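Local atomic coordinates of fluoroacetyl-CoA thioesterase (Streptomyces cattleya, PDB entry 3KUV), a protein that hydrolyses fluoroacetyl-CoA to fluoroacetate and CoA before it can react with citrate synthase, thereby conferring fluoroacetate resistance. Residues B[11-16]-B[49-54]; B[21-26]-B[39-44]; B[76-81]-B[111-116]. The protein carries 1 engineered substitution. All blocks are in the same frame, centred on the assembly; numbering follows the deposited sequence. Where two conformers were deposited one is given.

Contact 1. Residues B[11-16]-B[49-54]; sequences FTHDFV and MEWACV
The indole nitrogen NE1 of Trp51 is held by one hydrogen bond, which it donates across the dimer interface to OE1 of Glu32 of the second subunit. With its polar end tied there, the tryptophan presents a face of its ring system to the strand. Its CG lies anti to the backbone N (chi1 -170°), and the indole reaches out along the flank of helix 42-57 to meet His13. The imidazole comes up edge first: His13 NE2 stands 3.5 Å above the indole plane, over its centre, and His13 CE1 is 3.6 Å from Trp51 CE3. This is an edge-to-face pair with the planes 59° apart. Phe15 extends the cluster. An edge of Trp51, led by CZ3, points toward the phenyl face in an offset edge-to-face arrangement, with Trp51 CZ3 4.0 Å from Phe15 CD1.

At the root of the imidazole, CB of Ala52 meets CB of His13 at 3.6 Å, and Ala52 CA lies over one face of the ring. Phe11 closes the other end, its CD2 3.4 Å from the carbonyl O of Ala52. Strand alternation puts Phe11, His13 and Phe15 on the helix side, and all three carry CG anti to the backbone N.

The segment axes approach to 8.3 Å, at the point where the central helix of the hot-dog fold is wrapped by its antiparallel sheet; on the sheet side, Phe11, His13 and Phe15 are bonded through their backbones to strand 85-96. One turn of the helix carries both Trp51 and the catalytic Glu50, whose OE1 is in a salt bridge with Arg120. The union of strand and helix is thus dispersive and aromatic; burial, with Arg55 also against its side chain, would probably favour a neutral His13, although an indole face can also accept an N-H.

Contact 2. Residues B[21-26]-B[39-44]; sequences KTVRHL and VFASGF. Engineered in segment 39-44: Ser42 (natural residue Thr). With ACT (acetate ion), chain H.
The ring of Phe44 is the bump and the 21-26 turn is the hollow that receives it. Lys21 CD lies over one face, 3.7 Å from the ring centroid, and Leu26 CD1 lies over the opposite face at the same 3.7 Å from that centroid, only 8° off the normal; both are CH-pi contacts. The carbonyl oxygens of Thr22 and His25 border the ring edge. Lys21 can lie across the ring because its chain bends at chi2 (-70°), which leaves NZ for Glu29 and the Leu26 carbonyl of the second subunit.

The second branch of Leu26, CD2, drops into the shallow spot above Gly43, which has no side chain there, and comes to 4.1 Å from Gly43 CA. Beside it the Ala41 methyl nests against Val23, its CB 3.8 Å from Val23 CA. These side chains flank the N-terminal end of helix 42-57, the central helix of the hot-dog fold, with Ala41 at the N-cap position. The backbones make a single beta bridge, Thr22 with Phe40, held by two weak bonds, Ala41 N to Lys21 O (3.3 Å) and Val23 N to Val39 O (3.0 Å). Phe40 turns its ring so that Lys21 CB meets it at the edge, in plane.

At the helix start, an acetate ion takes the N-H of the engineered Ser42, with Ser42 N 2.8 Å from acetate OXT in a nearly straight bond (164°); Gly69 N of the second subunit also binds the ion. The partial positive charge of the helix end would favour an anion here, beside the Val23 and Val39 methyls, within the substrate-binding segment and at the active-site residue Ser42 (Thr in the natural protein).

Contact 3. Residues B[76-81]-B[111-116]; sequences HTAATP and DEIGSG
His76 meets segment 111-116 edge-on: its imidazole has CG anti to the backbone N (chi1 -159°), and ND1 donates a weak hydrogen bond to Ile113 O, 3.4 Å away near the ring plane. That oxygen takes a stronger bond from Thr77 N, 2.9 Å from Ile113 O, with the donor well above the carbonyl plane. Thr77 turns OG1 into the crowded position between its own N and carbonyl carbon (chi1 55°), from where OG1 donates to Glu112 O, 3.1 Å away.

Ile113 and Thr80 cross at about a right angle, Ile113 CG2 resting 3.5 Å from Thr80 OG1, a hydroxyl whose polar partner is Asp108. Between these two pairs the Ala78 methyl points toward segment 111-116, its CB 3.8 Å from Asp111 CB; the carboxylate OD2 of Asp111 is in a salt bridge with Lys135 of the second subunit. Ala78 N is buried here without a partner.

Ile113 and Gly114 both face Ala106, a classic beta bulge at the start of strand 112-124, and the bulge offers its Ile113 carbonyl to the loop after strand 65-75. Of the loop residues, His76 belongs to the active site, and with Thr77 it is part of the CoA-binding site. Donation from ND1 to Ile113 O would help to set the turn of the imidazole in this conformer and, if the ring is neutral, leave NE2 unprotonated, able to take up a proton.

How the contacts relate
Contact 1 lies closest to the chain centre and is buried, as is contact 2 farther out, whereas contact 3 is only partly buried, with Thr77 and Glu112 exposed. Contacts 1 and 2 share helix 42-57, one gripping it mid-length and the other at its N-terminal end, and they touch where Phe15 packs on Lys21. Contacts 1 and 3 reach the same sheet through different strands. Contacts 2 and 3 meet directly: Phe40 N lies 2.8 Å from Thr80 O, a probable hydrogen bond, and the engineered Ser42 packs on His76. The chemistry shifts accordingly, from aromatic packing in 11-16/49-54, through CH-pi contacts and weak backbone bonds, to carbonyl-centred bonding in 76-81/111-116.

Contact 1. Residues B[11-16]-B[49-54]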
loop_
_atom_site.group_PDB
_atom_site.type_symbol
_atom_site.label_atom_id
_atom_site.label_comp_id
_atom_site.label_asym_id
_atom_site.label_seq_id
_atom_site.Cartn_x
_atom_site.Cartn_y
_atom_site.Cartn_z
ATOM N N PHE B 11 -1.968 -12.935 15.251
ATOM C CA PHE B 11 -0.519 -12.783 15.217
ATOM C C PHE B 11 -0.254 -11.287 15.327
ATOM O O PHE B 11 -0.983 -10.449 14.730
ATOM C CB PHE B 11 0.088 -13.243 13.885
ATOM C CG PHE B 11 1.591 -12.879 13.791
ATOM C CD1 PHE B 11 2.583 -13.500 14.657
ATOM C CD2 PHE B 11 2.048 -11.928 12.875
ATOM C CE1 PHE B 11 3.932 -13.119 14.567
ATOM C CE2 PHE B 11 3.373 -11.592 12.774
ATOM C CZ PHE B 11 4.320 -12.141 13.613
ATOM N N THR B 12 0.738 -10.908 16.135
ATOM C CA THR B 12 1.107 -9.467 16.238
ATOM C C THR B 12 2.462 -9.217 15.704
ATOM O O THR B 12 3.378 -10.050 15.886
ATOM C CB THR B 12 0.933 -8.861 17.621
ATOM O OG1 THR B 12 1.930 -9.423 18.416
ATOM C CG2 THR B 12 -0.401 -9.376 18.237
ATOM N N HIS B 13 2.598 -8.122 14.976
ATOM C CA HIS B 13 3.841 -7.703 14.390
ATOM C C HIS B 13 4.120 -6.253 14.792
ATOM O O HIS B 13 3.316 -5.336 14.492
ATOM C CB HIS B 13 3.672 -7.832 12.843
ATOM C CG HIS B 13 4.896 -7.442 12.081
ATOM N ND1 HIS B 13 5.020 -6.285 11.336
ATOM C CD2 HIS B 13 6.011 -8.149 11.883
ATOM C CE1 HIS B 13 6.196 -6.283 10.734
ATOM N NE2 HIS B 13 6.826 -7.399 11.051
ATOM N N ASP B 14 5.264 -6.009 15.479
ATOM C CA ASP B 14 5.573 -4.666 15.976
ATOM C C ASP B 14 6.721 -4.072 15.159
ATOM O O ASP B 14 7.701 -4.751 14.768
ATOM C CB ASP B 14 6.049 -4.676 17.457
ATOM C CG ASP B 14 5.050 -5.307 18.372
ATOM O OD1 ASP B 14 3.851 -5.034 18.252
ATOM O OD2 ASP B 14 5.400 -6.191 19.177
ATOM N N PHE B 15 6.585 -2.774 14.854
ATOM C CA PHE B 15 7.559 -2.116 13.982
ATOM C C PHE B 15 7.700 -0.686 14.392
ATOM O O PHE B 15 6.743 0.109 14.290
ATOM C CB PHE B 15 7.026 -2.135 12.518
ATOM C CG PHE B 15 7.992 -1.506 11.545
ATOM C CD1 PHE B 15 9.246 -2.099 11.252
ATOM C CD2 PHE B 15 7.609 -0.326 10.902
ATOM C CE1 PHE B 15 10.101 -1.426 10.251
ATOM C CE2 PHE B 15 8.423 0.247 9.943
ATOM C CZ PHE B 15 9.641 -0.280 9.632
ATOM N N VAL B 16 8.883 -0.303 14.892
ATOM C CA VAL B 16 9.135 1.123 15.184
ATOM C C VAL B 16 9.329 1.870 13.855
ATOM O O VAL B 16 10.193 1.497 13.058
ATOM C CB VAL B 16 10.412 1.249 16.046
ATOM C CG1 VAL B 16 10.762 2.783 16.339
ATOM C CG2 VAL B 16 10.188 0.554 17.399
ATOM N N MET B 49 1.338 -4.542 6.694
ATOM C CA MET B 49 0.253 -5.556 6.915
ATOM C C MET B 49 0.562 -6.846 6.144
ATOM O O MET B 49 0.405 -7.959 6.655
ATOM C CB MET B 49 -1.072 -4.952 6.379
ATOM C CG MET B 49 -1.496 -3.897 7.388
ATOM S SD MET B 49 -2.974 -3.024 6.788
ATOM C CE MET B 49 -3.630 -2.302 8.379
ATOM N N GLU B 50 1.060 -6.739 4.918
ATOM C CA GLU B 50 1.486 -7.926 4.186
ATOM C C GLU B 50 2.552 -8.662 4.984
ATOM O O GLU B 50 2.512 -9.883 5.094
ATOM C CB GLU B 50 2.064 -7.605 2.784
ATOM C CG GLU B 50 0.996 -7.034 1.851
ATOM C CD GLU B 50 1.491 -7.166 0.400
ATOM O OE1 GLU B 50 1.649 -8.290 -0.157
ATOM O OE2 GLU B 50 1.762 -6.106 -0.274
ATOM N N TRP B 51 3.566 -7.933 5.436
ATOM C CA TRP B 51 4.672 -8.547 6.169
ATOM C C TRP B 51 4.161 -9.320 7.388
ATOM O O TRP B 51 4.643 -10.454 7.634
ATOM C CB TRP B 51 5.629 -7.401 6.554
ATOM C CG TRP B 51 7.008 -7.821 7.132
ATOM C CD1 TRP B 51 7.471 -9.116 7.409
ATOM C CD2 TRP B 51 7.978 -6.904 7.642
ATOM N NE1 TRP B 51 8.762 -9.017 8.007
ATOM C CE2 TRP B 51 9.057 -7.682 8.198
ATOM C CE3 TRP B 51 8.024 -5.488 7.733
ATOM C CZ2 TRP B 51 10.165 -7.065 8.804
ATOM C CZ3 TRP B 51 9.138 -4.867 8.354
ATOM C CH2 TRP B 51 10.208 -5.704 8.870
ATOM N N ALA B 52 3.296 -8.728 8.180
ATOM C CA ALA B 52 2.696 -9.438 9.304
ATOM C C ALA B 52 2.089 -10.755 8.842
ATOM O O ALA B 52 2.319 -11.763 9.513
ATOM C CB ALA B 52 1.639 -8.578 9.983
ATOM N N CYS B 53 1.238 -10.733 7.798
ATOM C CA CYS B 53 0.581 -11.969 7.348
ATOM C C CYS B 53 1.597 -12.980 6.797
ATOM O O CYS B 53 1.436 -14.197 7.064
ATOM C CB CYS B 53 -0.536 -11.658 6.350
ATOM S SG CYS B 53 -1.818 -10.622 6.990
ATOM N N VAL B 54 2.648 -12.509 6.085
ATOM C CA VAL B 54 3.707 -13.423 5.663
ATOM C C VAL B 54 4.381 -14.160 6.822
ATOM O O VAL B 54 4.638 -15.377 6.783
ATOM C CB VAL B 54 4.760 -12.635 4.759
ATOM C CG1 VAL B 54 6.057 -13.377 4.573
ATOM C CG2 VAL B 54 4.104 -12.184 3.389
#

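Contact 2. Residues B[21-26]-B[39-44]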
loop_
_atom_site.group_PDB
_atom_site.type_symbol
_atom_site.label_atom_id
_atom_site.label_comp_id
_atom_site.label_asym_id
_atom_site.label_seq_id
_atom_site.Cartn_x
_atom_site.Cartn_y
_atom_site.Cartn_z
ATOM N N LYS B 21 10.382 5.926 6.354
ATOM C CA LYS B 21 9.099 5.354 5.905
ATOM C C LYS B 21 7.997 6.375 5.833
ATOM O O LYS B 21 6.821 6.030 5.883
ATOM C CB LYS B 21 8.658 4.194 6.829
ATOM C CG LYS B 21 9.702 3.030 6.853
ATOM C CD LYS B 21 9.739 2.269 5.543
ATOM C CE LYS B 21 10.668 1.105 5.797
ATOM N NZ LYS B 21 11.166 0.505 4.531
ATOM N N THR B 22 8.378 7.644 5.699
ATOM C CA THR B 22 7.340 8.674 5.468
ATOM C C THR B 22 6.980 8.781 4.012
ATOM O O THR B 22 7.599 8.174 3.166
ATOM C CB THR B 22 7.827 10.046 6.025
ATOM O OG1 THR B 22 9.019 10.440 5.311
ATOM C CG2 THR B 22 8.110 9.951 7.542
ATOM N N VAL B 23 5.888 9.541 3.762
ATOM C CA VAL B 23 5.371 9.654 2.386
ATOM C C VAL B 23 6.433 9.990 1.324
ATOM O O VAL B 23 6.459 9.355 0.263
ATOM C CB VAL B 23 4.304 10.731 2.416
ATOM C CG1 VAL B 23 3.840 11.084 0.978
ATOM C CG2 VAL B 23 3.077 10.207 3.241
ATOM N N ARG B 24 7.232 11.024 1.624
ATOM C CA ARG B 24 8.279 11.378 0.629
ATOM C C ARG B 24 9.254 10.286 0.207
ATOM O O ARG B 24 9.770 10.284 -0.942
ATOM C CB ARG B 24 8.997 12.679 1.072
ATOM C CG ARG B 24 9.886 12.501 2.341
ATOM C CD ARG B 24 10.579 13.840 2.701
ATOM N NE ARG B 24 11.502 13.510 3.783
ATOM C CZ ARG B 24 12.752 13.923 3.923
ATOM N NH1 ARG B 24 13.274 14.838 3.091
ATOM N NH2 ARG B 24 13.440 13.490 4.984
ATOM N N HIS B 25 9.499 9.347 1.133
ATOM C CA HIS B 25 10.354 8.213 0.833
ATOM C C HIS B 25 9.717 7.107 0.024
ATOM O O HIS B 25 10.437 6.251 -0.580
ATOM C CB HIS B 25 10.852 7.637 2.177
ATOM C CG HIS B 25 11.786 8.539 2.911
ATOM N ND1 HIS B 25 13.150 8.524 2.692
ATOM C CD2 HIS B 25 11.540 9.442 3.886
ATOM C CE1 HIS B 25 13.701 9.436 3.484
ATOM N NE2 HIS B 25 12.759 10.024 4.206
ATOM N N LEU B 26 8.368 7.069 -0.009
ATOM C CA LEU B 26 7.752 6.023 -0.902
ATOM C C LEU B 26 8.001 6.289 -2.395
ATOM O O LEU B 26 8.253 5.352 -3.155
ATOM C CB LEU B 26 6.264 5.931 -0.517
ATOM C CG LEU B 26 5.522 4.758 -1.229
ATOM C CD1 LEU B 26 5.935 3.408 -0.605
ATOM C CD2 LEU B 26 4.043 5.004 -1.005
ATOM N N VAL B 39 4.915 11.651 7.810
ATOM C CA VAL B 39 4.073 10.628 8.481
ATOM C C VAL B 39 4.132 9.344 7.631
ATOM O O VAL B 39 4.442 9.381 6.434
ATOM C CB VAL B 39 2.573 11.069 8.611
ATOM C CG1 VAL B 39 2.500 12.312 9.551
ATOM C CG2 VAL B 39 1.932 11.376 7.247
ATOM N N PHE B 40 3.931 8.214 8.342
ATOM C CA PHE B 40 4.025 6.911 7.724
ATOM C C PHE B 40 3.040 6.816 6.513
ATOM O O PHE B 40 1.830 7.108 6.630
ATOM C CB PHE B 40 3.656 5.938 8.906
ATOM C CG PHE B 40 3.820 4.483 8.610
ATOM C CD1 PHE B 40 2.779 3.566 8.953
ATOM C CD2 PHE B 40 5.004 4.004 8.071
ATOM C CE1 PHE B 40 2.990 2.135 8.713
ATOM C CE2 PHE B 40 5.274 2.596 7.878
ATOM C CZ PHE B 40 4.219 1.678 8.194
ATOM N N ALA B 41 3.572 6.378 5.367
ATOM C CA ALA B 41 2.732 6.364 4.147
ATOM C C ALA B 41 1.778 5.203 4.090
ATOM O O ALA B 41 2.167 4.083 4.509
ATOM C CB ALA B 41 3.598 6.332 2.843
ATOM N N SER B 42 0.614 5.426 3.451
ATOM C CA SER B 42 -0.332 4.357 3.256
ATOM C C SER B 42 0.305 3.128 2.536
ATOM O O SER B 42 0.022 2.010 2.916
ATOM C CB SER B 42 -1.517 4.828 2.449
ATOM O OG SER B 42 -2.314 5.713 3.196
ATOM N N GLY B 43 1.148 3.370 1.530
ATOM C CA GLY B 43 1.695 2.224 0.812
ATOM C C GLY B 43 2.641 1.447 1.730
ATOM O O GLY B 43 2.784 0.227 1.586
ATOM N N PHE B 44 3.376 2.152 2.636
ATOM C CA PHE B 44 4.186 1.438 3.612
ATOM C C PHE B 44 3.313 0.674 4.617
ATOM O O PHE B 44 3.708 -0.421 5.069
ATOM C CB PHE B 44 5.172 2.365 4.320
ATOM C CG PHE B 44 6.368 2.804 3.471
ATOM C CD1 PHE B 44 7.214 1.849 2.894
ATOM C CD2 PHE B 44 6.689 4.169 3.366
ATOM C CE1 PHE B 44 8.374 2.236 2.146
ATOM C CE2 PHE B 44 7.792 4.596 2.649
ATOM C CZ PHE B 44 8.657 3.647 2.055
HETATM C C ACT H . -0.713 9.028 3.611
HETATM O O ACT H . -1.463 9.897 2.961
HETATM O OXT ACT H . -0.134 8.119 2.949
HETATM C CH3 ACT H . -0.480 9.103 5.070
#

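Contact 3. Residues B[76-81]-B[111-116]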
loop_
_atom_site.group_PDB
_atom_site.type_symbol
_atom_site.label_atom_id
_atom_site.label_comp_id
_atom_site.label_asym_id
_atom_site.label_seq_id
_atom_site.Cartn_x
_atom_site.Cartn_y
_atom_site.Cartn_z
ATOM N N HIS B 76 -7.430 4.240 6.762
ATOM C CA HIS B 76 -6.257 4.840 7.403
ATOM C C HIS B 76 -6.890 5.989 8.201
ATOM O O HIS B 76 -7.333 7.010 7.584
ATOM C CB HIS B 76 -5.201 5.138 6.256
ATOM C CG HIS B 76 -3.732 5.307 6.675
ATOM N ND1 HIS B 76 -3.270 5.254 7.978
ATOM C CD2 HIS B 76 -2.628 5.481 5.898
ATOM C CE1 HIS B 76 -1.962 5.488 7.986
ATOM N NE2 HIS B 76 -1.540 5.640 6.721
ATOM N N THR B 77 -7.001 5.803 9.495
ATOM C CA THR B 77 -7.894 6.666 10.387
ATOM C C THR B 77 -7.079 7.737 11.193
ATOM O O THR B 77 -7.679 8.619 11.843
ATOM C CB THR B 77 -8.727 5.820 11.299
ATOM O OG1 THR B 77 -7.895 4.929 12.062
ATOM C CG2 THR B 77 -9.667 4.951 10.467
ATOM N N ALA B 78 -5.775 7.567 11.288
ATOM C CA ALA B 78 -4.904 8.528 12.003
ATOM C C ALA B 78 -3.517 8.432 11.430
ATOM O O ALA B 78 -3.142 7.380 10.898
ATOM C CB ALA B 78 -4.881 8.246 13.539
ATOM N N ALA B 79 -2.688 9.464 11.606
ATOM C CA ALA B 79 -1.391 9.533 11.012
ATOM C C ALA B 79 -0.302 9.317 12.099
ATOM O O ALA B 79 -0.507 9.590 13.294
ATOM C CB ALA B 79 -1.185 10.890 10.326
ATOM N N THR B 80 0.836 8.761 11.642
ATOM C CA THR B 80 1.874 8.293 12.606
ATOM C C THR B 80 3.231 8.870 12.209
ATOM O O THR B 80 3.748 8.612 11.145
ATOM C CB THR B 80 1.989 6.732 12.515
ATOM O OG1 THR B 80 0.716 6.126 12.836
ATOM C CG2 THR B 80 3.052 6.122 13.466
ATOM N N PRO B 81 3.853 9.673 13.096
ATOM C CA PRO B 81 5.231 10.153 12.852
ATOM C C PRO B 81 6.251 9.075 13.126
ATOM O O PRO B 81 5.975 8.136 13.899
ATOM C CB PRO B 81 5.370 11.231 13.962
ATOM C CG PRO B 81 4.502 10.744 15.098
ATOM C CD PRO B 81 3.294 10.037 14.405
ATOM N N ASP B 111 -3.033 5.998 18.805
ATOM C CA ASP B 111 -4.312 5.896 18.162
ATOM C C ASP B 111 -4.437 4.551 17.396
ATOM O O ASP B 111 -3.444 4.014 16.912
ATOM C CB ASP B 111 -4.462 6.985 17.069
ATOM C CG ASP B 111 -4.437 8.414 17.622
ATOM O OD1 ASP B 111 -5.219 8.649 18.603
ATOM O OD2 ASP B 111 -3.632 9.247 17.122
ATOM N N GLU B 112 -5.658 4.100 17.185
ATOM C CA GLU B 112 -5.950 3.104 16.139
ATOM C C GLU B 112 -5.670 3.777 14.789
ATOM O O GLU B 112 -6.102 4.969 14.589
ATOM C CB GLU B 112 -7.390 2.649 16.375
ATOM C CG GLU B 112 -8.204 2.171 15.250
ATOM C CD GLU B 112 -8.121 0.658 14.915
ATOM O OE1 GLU B 112 -8.848 -0.202 15.538
ATOM O OE2 GLU B 112 -7.396 0.333 13.938
ATOM N N ILE B 113 -4.950 3.178 13.866
ATOM C CA ILE B 113 -4.590 3.860 12.645
ATOM C C ILE B 113 -5.202 3.203 11.424
ATOM O O ILE B 113 -5.141 3.796 10.350
ATOM C CB ILE B 113 -3.076 4.011 12.401
ATOM C CG1 ILE B 113 -2.432 2.606 12.299
ATOM C CG2 ILE B 113 -2.427 4.758 13.591
ATOM C CD1 ILE B 113 -0.928 2.716 11.805
ATOM N N GLY B 114 -5.827 2.006 11.493
ATOM C CA GLY B 114 -6.468 1.475 10.206
ATOM C C GLY B 114 -6.942 0.070 10.517
ATOM O O GLY B 114 -6.407 -0.597 11.420
ATOM N N SER B 115 -7.879 -0.396 9.710
ATOM C CA SER B 115 -8.366 -1.784 9.846
ATOM C C SER B 115 -9.057 -2.182 8.580
ATOM O O SER B 115 -9.475 -1.329 7.776
ATOM C CB SER B 115 -9.325 -2.087 11.030
ATOM O OG SER B 115 -10.493 -1.406 10.890
ATOM N N GLY B 116 -9.115 -3.509 8.345
ATOM C CA GLY B 116 -9.827 -4.000 7.219
ATOM C C GLY B 116 -9.396 -5.418 6.934
ATOM O O GLY B 116 -9.259 -6.213 7.865
#